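Uricase (Bacillus fastidiosus, PDB 4R8X) catalyses the oxidation of urate to 5-hydroxyisourate by molecular oxygen, the opening step of urate degradation to (S)-allantoin. Local coordinates at residues K23-I28 with A225-D230; D195-I200 with A287-P292; S234-L239 with Q245-H250. All coordinates share one frame; numbering follows the deposited sequence.

Contact 1 of 3, residues K23-I28 with A225-D230; sequences KGLKQI and AEQVRD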
loop_
_atom_site.group_PDB
_atom_site.type_symbol
_atom_site.label_atom_id
_atom_site.label_comp_id
_atom_site.label_asym_id
_atom_site.label_seq_id
_atom_site.Cartn_x
_atom_site.Cartn_y
_atom_site.Cartn_z
ATOM N N LYS D 23 -1.600 -21.875 -27.558
ATOM C CA LYS D 23 -1.444 -21.494 -28.963
ATOM C C LYS D 23 -2.747 -21.711 -29.708
ATOM O O LYS D 23 -3.516 -22.586 -29.343
ATOM C CB LYS D 23 -0.377 -22.358 -29.645
ATOM C CG LYS D 23 1.043 -22.140 -29.174
ATOM C CD LYS D 23 1.998 -22.989 -29.999
ATOM C CE LYS D 23 3.432 -22.811 -29.547
ATOM N NZ LYS D 23 4.343 -23.723 -30.291
ATOM N N GLY D 24 -2.987 -20.940 -30.764
ATOM C CA GLY D 24 -4.136 -21.188 -31.621
ATOM C C GLY D 24 -5.421 -20.517 -31.176
ATOM O O GLY D 24 -6.519 -21.032 -31.401
ATOM N N LEU D 25 -5.290 -19.359 -30.541
ATOM C CA LEU D 25 -6.456 -18.587 -30.142
ATOM C C LEU D 25 -7.181 -18.037 -31.369
ATOM O O LEU D 25 -6.622 -17.994 -32.465
ATOM C CB LEU D 25 -6.038 -17.462 -29.195
ATOM C CG LEU D 25 -5.327 -17.934 -27.921
ATOM C CD1 LEU D 25 -4.738 -16.764 -27.131
ATOM C CD2 LEU D 25 -6.280 -18.754 -27.051
ATOM N N LYS D 26 -8.430 -17.626 -31.188
ATOM C CA LYS D 26 -9.220 -17.083 -32.287
ATOM C C LYS D 26 -8.662 -15.728 -32.709
ATOM O O LYS D 26 -8.405 -14.867 -31.868
ATOM C CB LYS D 26 -10.681 -16.938 -31.855
ATOM C CG LYS D 26 -11.624 -16.426 -32.934
ATOM C CD LYS D 26 -12.983 -16.087 -32.337
ATOM C CE LYS D 26 -14.094 -16.214 -33.358
ATOM N NZ LYS D 26 -14.365 -17.642 -33.683
ATOM N N GLN D 27 -8.466 -15.541 -34.011
ATOM C CA GLN D 27 -8.042 -14.245 -34.527
ATOM C C GLN D 27 -9.214 -13.270 -34.520
ATOM O O GLN D 27 -10.310 -13.607 -34.970
ATOM C CB GLN D 27 -7.466 -14.378 -35.939
ATOM C CG GLN D 27 -6.171 -15.171 -35.999
ATOM C CD GLN D 27 -5.356 -14.868 -37.240
ATOM O OE1 GLN D 27 -4.128 -14.800 -37.188
ATOM N NE2 GLN D 27 -6.038 -14.678 -38.364
ATOM N N ILE D 28 -8.983 -12.075 -33.984
ATOM C CA ILE D 28 -9.997 -11.019 -33.967
ATOM C C ILE D 28 -9.381 -9.695 -34.405
ATOM O O ILE D 28 -8.172 -9.497 -34.246
ATOM C CB ILE D 28 -10.664 -10.867 -32.574
ATOM C CG1 ILE D 28 -9.649 -10.467 -31.498
ATOM C CG2 ILE D 28 -11.402 -12.149 -32.187
ATOM C CD1 ILE D 28 -10.292 -10.108 -30.185
ATOM N N ALA D 225 -7.739 -13.512 -21.646
ATOM C CA ALA D 225 -7.981 -12.209 -21.016
ATOM C C ALA D 225 -7.299 -11.079 -21.780
ATOM O O ALA D 225 -7.814 -9.971 -21.840
ATOM C CB ALA D 225 -7.539 -12.216 -19.542
ATOM N N GLU D 226 -6.145 -11.365 -22.376
ATOM C CA GLU D 226 -5.425 -10.361 -23.147
ATOM C C GLU D 226 -6.213 -9.906 -24.367
ATOM O O GLU D 226 -6.134 -8.737 -24.768
ATOM C CB GLU D 226 -4.062 -10.903 -23.574
ATOM C CG GLU D 226 -3.064 -11.020 -22.428
ATOM C CD GLU D 226 -3.142 -12.337 -21.659
ATOM O OE1 GLU D 226 -2.247 -12.567 -20.825
ATOM O OE2 GLU D 226 -4.074 -13.135 -21.881
ATOM N N GLN D 227 -6.963 -10.826 -24.961
ATOM C CA GLN D 227 -7.819 -10.472 -26.093
ATOM C C GLN D 227 -8.939 -9.542 -25.653
ATOM O O GLN D 227 -9.276 -8.575 -26.341
ATOM C CB GLN D 227 -8.417 -11.718 -26.733
ATOM C CG GLN D 227 -7.401 -12.635 -27.347
ATOM C CD GLN D 227 -8.045 -13.859 -27.960
ATOM O OE1 GLN D 227 -8.516 -14.749 -27.250
ATOM N NE2 GLN D 227 -8.076 -13.906 -29.283
ATOM N N VAL D 228 -9.499 -9.834 -24.488
ATOM C CA VAL D 228 -10.567 -9.026 -23.922
ATOM C C VAL D 228 -10.051 -7.629 -23.589
ATOM O O VAL D 228 -10.718 -6.632 -23.875
ATOM C CB VAL D 228 -11.169 -9.720 -22.687
ATOM C CG1 VAL D 228 -12.131 -8.802 -21.969
ATOM C CG2 VAL D 228 -11.903 -11.013 -23.102
ATOM N N ARG D 229 -8.857 -7.559 -23.003
ATOM C CA ARG D 229 -8.197 -6.284 -22.721
ATOM C C ARG D 229 -8.029 -5.479 -24.013
ATOM O O ARG D 229 -8.301 -4.276 -24.053
ATOM C CB ARG D 229 -6.848 -6.553 -22.044
ATOM C CG ARG D 229 -6.051 -5.329 -21.607
ATOM C CD ARG D 229 -5.081 -4.862 -22.690
ATOM N NE ARG D 229 -4.338 -5.969 -23.287
ATOM C CZ ARG D 229 -3.293 -6.565 -22.722
ATOM N NH1 ARG D 229 -2.854 -6.166 -21.537
ATOM N NH2 ARG D 229 -2.684 -7.564 -23.344
ATOM N N ASP D 230 -7.575 -6.141 -25.073
ATOM C CA ASP D 230 -7.403 -5.480 -26.364
ATOM C C ASP D 230 -8.728 -5.003 -26.962
ATOM O O ASP D 230 -8.771 -3.942 -27.588
ATOM C CB ASP D 230 -6.665 -6.380 -27.351
ATOM C CG ASP D 230 -5.209 -6.587 -26.981
ATOM O OD1 ASP D 230 -4.680 -5.817 -26.142
ATOM O OD2 ASP D 230 -4.600 -7.526 -27.533
HETATM O O HOH W 1 -9.589 -17.017 -28.565
#

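Contact 2 of 3, residues D195-I200 with A287-P292; sequences DRPLYI and AVFTEP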
loop_
_atom_site.group_PDB
_atom_site.type_symbol
_atom_site.label_atom_id
_atom_site.label_comp_id
_atom_site.label_asym_id
_atom_site.label_seq_id
_atom_site.Cartn_x
_atom_site.Cartn_y
_atom_site.Cartn_z
ATOM N N ASP D 195 -14.011 20.259 -19.359
ATOM C CA ASP D 195 -13.710 19.011 -20.052
ATOM C C ASP D 195 -12.361 18.467 -19.613
ATOM O O ASP D 195 -11.369 19.186 -19.621
ATOM C CB ASP D 195 -13.698 19.222 -21.565
ATOM C CG ASP D 195 -15.062 19.568 -22.120
ATOM O OD1 ASP D 195 -16.071 19.018 -21.627
ATOM O OD2 ASP D 195 -15.125 20.391 -23.056
ATOM N N ARG D 196 -12.330 17.192 -19.236
ATOM C CA ARG D 196 -11.089 16.526 -18.866
ATOM C C ARG D 196 -11.011 15.189 -19.588
ATOM O O ARG D 196 -12.034 14.625 -19.964
ATOM C CB ARG D 196 -11.028 16.297 -17.353
ATOM C CG ARG D 196 -11.048 17.561 -16.520
ATOM C CD ARG D 196 -12.419 17.789 -15.912
ATOM N NE ARG D 196 -12.727 16.797 -14.891
ATOM C CZ ARG D 196 -13.956 16.518 -14.476
ATOM N NH1 ARG D 196 -14.988 17.160 -15.004
ATOM N NH2 ARG D 196 -14.154 15.597 -13.542
ATOM N N PRO D 197 -9.794 14.669 -19.785
ATOM C CA PRO D 197 -9.658 13.354 -20.423
ATOM C C PRO D 197 -10.285 12.267 -19.547
ATOM O O PRO D 197 -9.971 12.178 -18.365
ATOM C CB PRO D 197 -8.136 13.156 -20.512
ATOM C CG PRO D 197 -7.536 14.523 -20.334
ATOM C CD PRO D 197 -8.494 15.290 -19.477
ATOM N N LEU D 198 -11.178 11.464 -20.111
ATOM C CA LEU D 198 -11.770 10.363 -19.356
ATOM C C LEU D 198 -10.727 9.316 -18.953
ATOM O O LEU D 198 -10.016 8.767 -19.799
ATOM C CB LEU D 198 -12.893 9.706 -20.155
ATOM C CG LEU D 198 -13.692 8.632 -19.416
ATOM C CD1 LEU D 198 -14.357 9.211 -18.175
ATOM C CD2 LEU D 198 -14.726 7.995 -20.334
ATOM N N TYR D 199 -10.653 9.049 -17.652
ATOM C CA TYR D 199 -9.657 8.148 -17.100
ATOM C C TYR D 199 -10.425 7.087 -16.324
ATOM O O TYR D 199 -11.128 7.400 -15.367
ATOM C CB TYR D 199 -8.688 8.939 -16.209
ATOM C CG TYR D 199 -7.536 8.150 -15.612
ATOM C CD1 TYR D 199 -7.088 6.962 -16.178
ATOM C CD2 TYR D 199 -6.895 8.606 -14.470
ATOM C CE1 TYR D 199 -6.043 6.254 -15.621
ATOM C CE2 TYR D 199 -5.856 7.896 -13.903
ATOM C CZ TYR D 199 -5.437 6.729 -14.488
ATOM O OH TYR D 199 -4.411 6.029 -13.913
ATOM N N ILE D 200 -10.298 5.833 -16.760
ATOM C CA ILE D 200 -11.101 4.732 -16.225
ATOM C C ILE D 200 -10.260 3.556 -15.733
ATOM O O ILE D 200 -9.190 3.267 -16.275
ATOM C CB ILE D 200 -12.126 4.211 -17.265
ATOM C CG1 ILE D 200 -11.412 3.585 -18.467
ATOM C CG2 ILE D 200 -13.036 5.335 -17.732
ATOM C CD1 ILE D 200 -12.359 2.985 -19.513
ATOM N N ALA D 287 -3.073 22.341 -21.740
ATOM C CA ALA D 287 -3.879 22.123 -20.546
ATOM C C ALA D 287 -3.067 21.482 -19.435
ATOM O O ALA D 287 -2.135 20.723 -19.687
ATOM C CB ALA D 287 -5.093 21.266 -20.857
ATOM N N VAL D 288 -3.431 21.803 -18.201
ATOM C CA VAL D 288 -2.819 21.187 -17.028
ATOM C C VAL D 288 -3.900 20.676 -16.091
ATOM O O VAL D 288 -4.855 21.388 -15.785
ATOM C CB VAL D 288 -1.901 22.182 -16.275
ATOM C CG1 VAL D 288 -1.230 21.506 -15.090
ATOM C CG2 VAL D 288 -0.867 22.766 -17.223
ATOM N N PHE D 289 -3.744 19.428 -15.658
ATOM C CA PHE D 289 -4.690 18.767 -14.774
ATOM C C PHE D 289 -3.977 18.304 -13.515
ATOM O O PHE D 289 -2.749 18.345 -13.440
ATOM C CB PHE D 289 -5.313 17.561 -15.489
ATOM C CG PHE D 289 -5.935 17.907 -16.796
ATOM C CD1 PHE D 289 -7.250 18.331 -16.846
ATOM C CD2 PHE D 289 -5.205 17.829 -17.975
ATOM C CE1 PHE D 289 -7.833 18.667 -18.056
ATOM C CE2 PHE D 289 -5.781 18.168 -19.200
ATOM C CZ PHE D 289 -7.098 18.594 -19.236
ATOM N N THR D 290 -4.754 17.863 -12.535
ATOM C CA THR D 290 -4.207 17.319 -11.297
ATOM C C THR D 290 -5.138 16.245 -10.744
ATOM O O THR D 290 -6.216 16.017 -11.285
ATOM C CB THR D 290 -3.987 18.418 -10.237
ATOM O OG1 THR D 290 -3.212 17.888 -9.153
ATOM C CG2 THR D 290 -5.323 18.945 -9.710
ATOM N N GLU D 291 -4.724 15.563 -9.681
ATOM C CA GLU D 291 -5.592 14.544 -9.087
ATOM C C GLU D 291 -6.786 15.161 -8.370
ATOM O O GLU D 291 -6.672 16.233 -7.767
ATOM C CB GLU D 291 -4.825 13.636 -8.117
ATOM C CG GLU D 291 -3.745 12.753 -8.747
ATOM C CD GLU D 291 -4.284 11.609 -9.595
ATOM O OE1 GLU D 291 -3.541 10.616 -9.760
ATOM O OE2 GLU D 291 -5.422 11.684 -10.112
ATOM N N PRO D 292 -7.936 14.478 -8.420
ATOM C CA PRO D 292 -9.140 14.968 -7.743
ATOM C C PRO D 292 -9.131 14.647 -6.249
ATOM O O PRO D 292 -8.208 14.015 -5.746
ATOM C CB PRO D 292 -10.254 14.182 -8.438
ATOM C CG PRO D 292 -9.611 12.862 -8.741
ATOM C CD PRO D 292 -8.185 13.220 -9.145
#

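Contact 3 of 3, residues S234-L239 with Q245-H250; sequences SVFHTL and QHLIYH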
loop_
_atom_site.group_PDB
_atom_site.type_symbol
_atom_site.label_atom_id
_atom_site.label_comp_id
_atom_site.label_asym_id
_atom_site.label_seq_id
_atom_site.Cartn_x
_atom_site.Cartn_y
_atom_site.Cartn_z
ATOM N N SER D 234 -9.568 -1.062 -27.659
ATOM C CA SER D 234 -9.943 -0.713 -29.026
ATOM C C SER D 234 -11.282 0.014 -29.076
ATOM O O SER D 234 -11.437 1.004 -29.791
ATOM C CB SER D 234 -9.985 -1.963 -29.912
ATOM O OG SER D 234 -8.694 -2.547 -30.011
ATOM N N VAL D 235 -12.240 -0.473 -28.301
ATOM C CA VAL D 235 -13.544 0.168 -28.235
ATOM C C VAL D 235 -13.433 1.549 -27.581
ATOM O O VAL D 235 -14.009 2.514 -28.071
ATOM C CB VAL D 235 -14.565 -0.718 -27.503
ATOM C CG1 VAL D 235 -15.896 0.029 -27.284
ATOM C CG2 VAL D 235 -14.793 -2.012 -28.296
ATOM N N PHE D 236 -12.658 1.653 -26.503
ATOM C CA PHE D 236 -12.414 2.944 -25.848
ATOM C C PHE D 236 -11.834 3.950 -26.855
ATOM O O PHE D 236 -12.260 5.110 -26.920
ATOM C CB PHE D 236 -11.466 2.742 -24.658
ATOM C CG PHE D 236 -11.414 3.899 -23.682
ATOM C CD1 PHE D 236 -12.468 4.796 -23.557
ATOM C CD2 PHE D 236 -10.290 4.080 -22.881
ATOM C CE1 PHE D 236 -12.401 5.855 -22.647
ATOM C CE2 PHE D 236 -10.214 5.132 -21.970
ATOM C CZ PHE D 236 -11.268 6.022 -21.854
ATOM N N HIS D 237 -10.893 3.481 -27.673
ATOM C CA HIS D 237 -10.252 4.317 -28.695
ATOM C C HIS D 237 -11.225 4.823 -29.753
ATOM O O HIS D 237 -11.211 5.998 -30.099
ATOM C CB HIS D 237 -9.099 3.535 -29.339
ATOM C CG HIS D 237 -8.527 4.164 -30.574
ATOM N ND1 HIS D 237 -7.399 4.958 -30.557
ATOM C CD2 HIS D 237 -8.898 4.068 -31.873
ATOM C CE1 HIS D 237 -7.113 5.337 -31.790
ATOM N NE2 HIS D 237 -8.006 4.806 -32.608
ATOM N N THR D 238 -12.085 3.938 -30.242
ATOM C CA THR D 238 -12.922 4.233 -31.403
ATOM C C THR D 238 -14.267 4.888 -31.065
ATOM O O THR D 238 -14.699 5.828 -31.739
ATOM C CB THR D 238 -13.160 2.946 -32.222
ATOM O OG1 THR D 238 -11.916 2.496 -32.767
ATOM C CG2 THR D 238 -14.152 3.184 -33.355
ATOM N N LEU D 239 -14.912 4.404 -30.013
ATOM C CA LEU D 239 -16.251 4.855 -29.652
ATOM C C LEU D 239 -16.253 6.279 -29.107
ATOM O O LEU D 239 -15.390 6.648 -28.309
ATOM C CB LEU D 239 -16.858 3.908 -28.612
ATOM C CG LEU D 239 -18.276 4.185 -28.101
ATOM C CD1 LEU D 239 -19.314 3.855 -29.165
ATOM C CD2 LEU D 239 -18.538 3.405 -26.821
ATOM N N GLN D 245 -20.912 4.277 -18.363
ATOM C CA GLN D 245 -22.025 3.339 -18.490
ATOM C C GLN D 245 -22.198 2.914 -19.939
ATOM O O GLN D 245 -22.243 1.728 -20.248
ATOM C CB GLN D 245 -23.332 3.965 -17.993
ATOM C CG GLN D 245 -23.430 4.113 -16.484
ATOM C CD GLN D 245 -22.924 5.449 -15.976
ATOM O OE1 GLN D 245 -21.977 6.025 -16.521
ATOM N NE2 GLN D 245 -23.558 5.951 -14.918
ATOM N N HIS D 246 -22.290 3.905 -20.818
ATOM C CA HIS D 246 -22.437 3.680 -22.247
ATOM C C HIS D 246 -21.232 2.925 -22.820
ATOM O O HIS D 246 -21.384 1.975 -23.583
ATOM C CB HIS D 246 -22.643 5.035 -22.929
ATOM C CG HIS D 246 -22.716 4.971 -24.422
ATOM N ND1 HIS D 246 -21.779 5.570 -25.236
ATOM C CD2 HIS D 246 -23.623 4.395 -25.249
ATOM C CE1 HIS D 246 -22.104 5.365 -26.501
ATOM N NE2 HIS D 246 -23.218 4.654 -26.536
ATOM N N LEU D 247 -20.032 3.339 -22.432
ATOM C CA LEU D 247 -18.812 2.683 -22.895
ATOM C C LEU D 247 -18.774 1.186 -22.595
ATOM O O LEU D 247 -18.496 0.378 -23.487
ATOM C CB LEU D 247 -17.590 3.375 -22.301
ATOM C CG LEU D 247 -16.243 2.691 -22.535
ATOM C CD1 LEU D 247 -15.906 2.663 -24.024
ATOM C CD2 LEU D 247 -15.172 3.408 -21.745
ATOM N N ILE D 248 -19.066 0.809 -21.356
ATOM C CA ILE D 248 -18.917 -0.585 -20.982
ATOM C C ILE D 248 -19.997 -1.449 -21.617
ATOM O O ILE D 248 -19.768 -2.629 -21.887
ATOM C CB ILE D 248 -18.812 -0.799 -19.451
ATOM C CG1 ILE D 248 -20.049 -0.283 -18.719
ATOM C CG2 ILE D 248 -17.555 -0.120 -18.918
ATOM C CD1 ILE D 248 -20.031 -0.623 -17.237
ATOM N N TYR D 249 -21.157 -0.859 -21.897
ATOM C CA TYR D 249 -22.173 -1.592 -22.638
ATOM C C TYR D 249 -21.607 -2.020 -23.993
ATOM O O TYR D 249 -21.713 -3.186 -24.393
ATOM C CB TYR D 249 -23.428 -0.736 -22.834
ATOM C CG TYR D 249 -24.558 -1.431 -23.569
ATOM C CD1 TYR D 249 -25.100 -2.618 -23.093
ATOM C CD2 TYR D 249 -25.092 -0.890 -24.738
ATOM C CE1 TYR D 249 -26.142 -3.246 -23.760
ATOM C CE2 TYR D 249 -26.132 -1.514 -25.406
ATOM C CZ TYR D 249 -26.648 -2.692 -24.912
ATOM O OH TYR D 249 -27.682 -3.322 -25.569
ATOM N N HIS D 250 -20.977 -1.078 -24.686
ATOM C CA HIS D 250 -20.396 -1.356 -25.992
ATOM C C HIS D 250 -19.163 -2.251 -25.961
ATOM O O HIS D 250 -18.965 -3.060 -26.857
ATOM C CB HIS D 250 -20.135 -0.051 -26.737
ATOM C CG HIS D 250 -21.381 0.557 -27.291
ATOM N ND1 HIS D 250 -21.757 0.396 -28.605
ATOM C CD2 HIS D 250 -22.373 1.262 -26.697
ATOM C CE1 HIS D 250 -22.908 1.012 -28.809
ATOM N NE2 HIS D 250 -23.312 1.531 -27.664
#

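Contact 1 of 3, residues K23-I28 with A225-D230
Gln227 ties a helix to a loop here: from helix 225-238 its carboxamide reaches the backbone at Lys26, with Leu25 beside the amide and Ile28 against the aliphatic stem. The helix packs on the antiparallel sheet of the tunnelling fold (T-fold) that uricases share, and the segment 23-28 crosses beside it, just after the short strand 22-23. On the face of the helix turned to the sheet, Val228 packs on Ile204 and Trp206 of strand 198-208; Gln227, one residue earlier, points toward the loop. Its CG is anti to the carbonyl carbon (chi1 -64°) and the chain runs straight on from there, which carries the amide well clear of the helix. Leu25, buried, borders the amide, its CB 4.1 Å from Gln227 NE2, whereas the equally buried Ile28 packs its CD1 on Gln227 CB at 4.2 Å. Lys26 contributes mainly backbone, and its side chain leads away from the helix, as suits a charged residue at an exposed position. A glutamine fits because its amide both donates and accepts: OE1 also takes the backbone N-H of Ala224, just ahead of the helix, which turns the NH2 group to the loop. An alanine here would remove the amide and is likely to leave the carbonyl of Lys26 without this donor and open a gap between Leu25 and Ile28. The direct bond, Gln227 NE2 to Lys26 O, is short at 2.8 Å but bent to 120° and therefore weak; beside it a water accepts from Lys26 N at 2.9 Å and sits 2.8 Å from Gln227 OE1.

Contact 2 of 3, residues D195-I200 with A287-P292
Pro197 lies over one face of the Phe289 ring, each side chain reaching across from its own segment to meet the other. Pro197 CD does the touching: it stands 3.9 Å from the ring centroid and 22° off the normal, a CH-pi contact displaced toward the CZ rim, where CD and CZ are 3.6 Å apart. A proline suits this place because its CD is held rigidly next to the backbone and offers C-H groups polarised by the neighbouring nitrogen. Arg196 crosses the same ring obliquely, its CG 3.7 Å from Phe289 CE1. Only the aliphatic root of the arginine takes part, since bends at chi2 and chi3 (103° and 69°) swing the charged end off the phenylalanine, and NE bonds to the carbonyl oxygen of Trp274. At the edge of the ring, near its plane, Asp195 O lies 3.9 Å from Phe289 CE1. Phe289 itself sits on strand 288-290, which pairs with 275-278 and also joins an antiparallel ladder with a strand of a second subunit. The contact thus sets the loop entering strand 198-208 against an intersubunit sheet. On the arginine's side the contact is apolar and the charged end lies off the ring, which is consistent with the predicted role of Arg196 in binding urate and 5-hydroxyisourate.

Contact 3 of 3, residues S234-L239 with Q245-H250
Leu239 is the main bump. Its CD2 methyl settles into a shallow hollow on helix 244-258 bounded by His246, Leu247 and His250: it lies 3.8 Å from His250 CB, 3.9 Å from Leu247 CD1 and 4.1 Å from His246 CE1. The two methyls lie along one side of His250, CD2 at its CB and CD1 over a face of the imidazole, offset toward the rim. The chi1 of -179° sends the leucine's CG away from its own nitrogen and toward helix 244-258, just where the chain leaves helical geometry. The exchange is mutual, for Leu247 pushes back into a dip between Val235, Phe236 and Leu239. Its CD1 rests 3.9 Å from Phe236 CA, and its CD2 presses obliquely on the ring of Phe236 at CD1, 3.5 Å away. The segments belong to a pair of consecutive helices on the antiparallel sheet of the uricase T-fold; their local axes pass 9.9 Å apart, with directions 129° from each other. Phe236 and Leu247 both continue down to Ile200 of strand 198-208, which explains why large apolar residues occupy these positions. The histidines offer the leucine carbon-rich surfaces, while His246 ND1 bonds to Lys242 N. His246 also touches Glu318, and His250 Tyr319, residues of the C-terminal tail. Val235, compact and beta-branched, a turn before Leu239, lies beside Leu247 and His250: its CG1 slides past Leu247 CD1 at 4.2 Å and meets the backbone C of His250 at the same distance.

Overall arrangement
Contacts 1 and 3 share helix 225-238, and the centres of the two contacts lie about 18 Å apart: the earlier part of the helix meets the loop 23-28, the later part helix 244-258. Contact 3 is nested within the chain loop closed by contact 2, and these two touch where strand 198-208 meets the helices, Ile200 CD1 lying 3.6 Å from Leu247 CD2 and Leu198 O 3.7 Å from Phe236 CZ. Contacts 2 and 3 hold the predicted urate-binding residues Arg196 and Gln245. The side chain of Arg196 is about 6 Å from that of Asn271, predicted to bind O2 and urate; that of Leu247 is about 7 Å from Phe179, another predicted urate residue. Contact 1, centred about 31 Å from contact 2, lies away from the predicted binding residues.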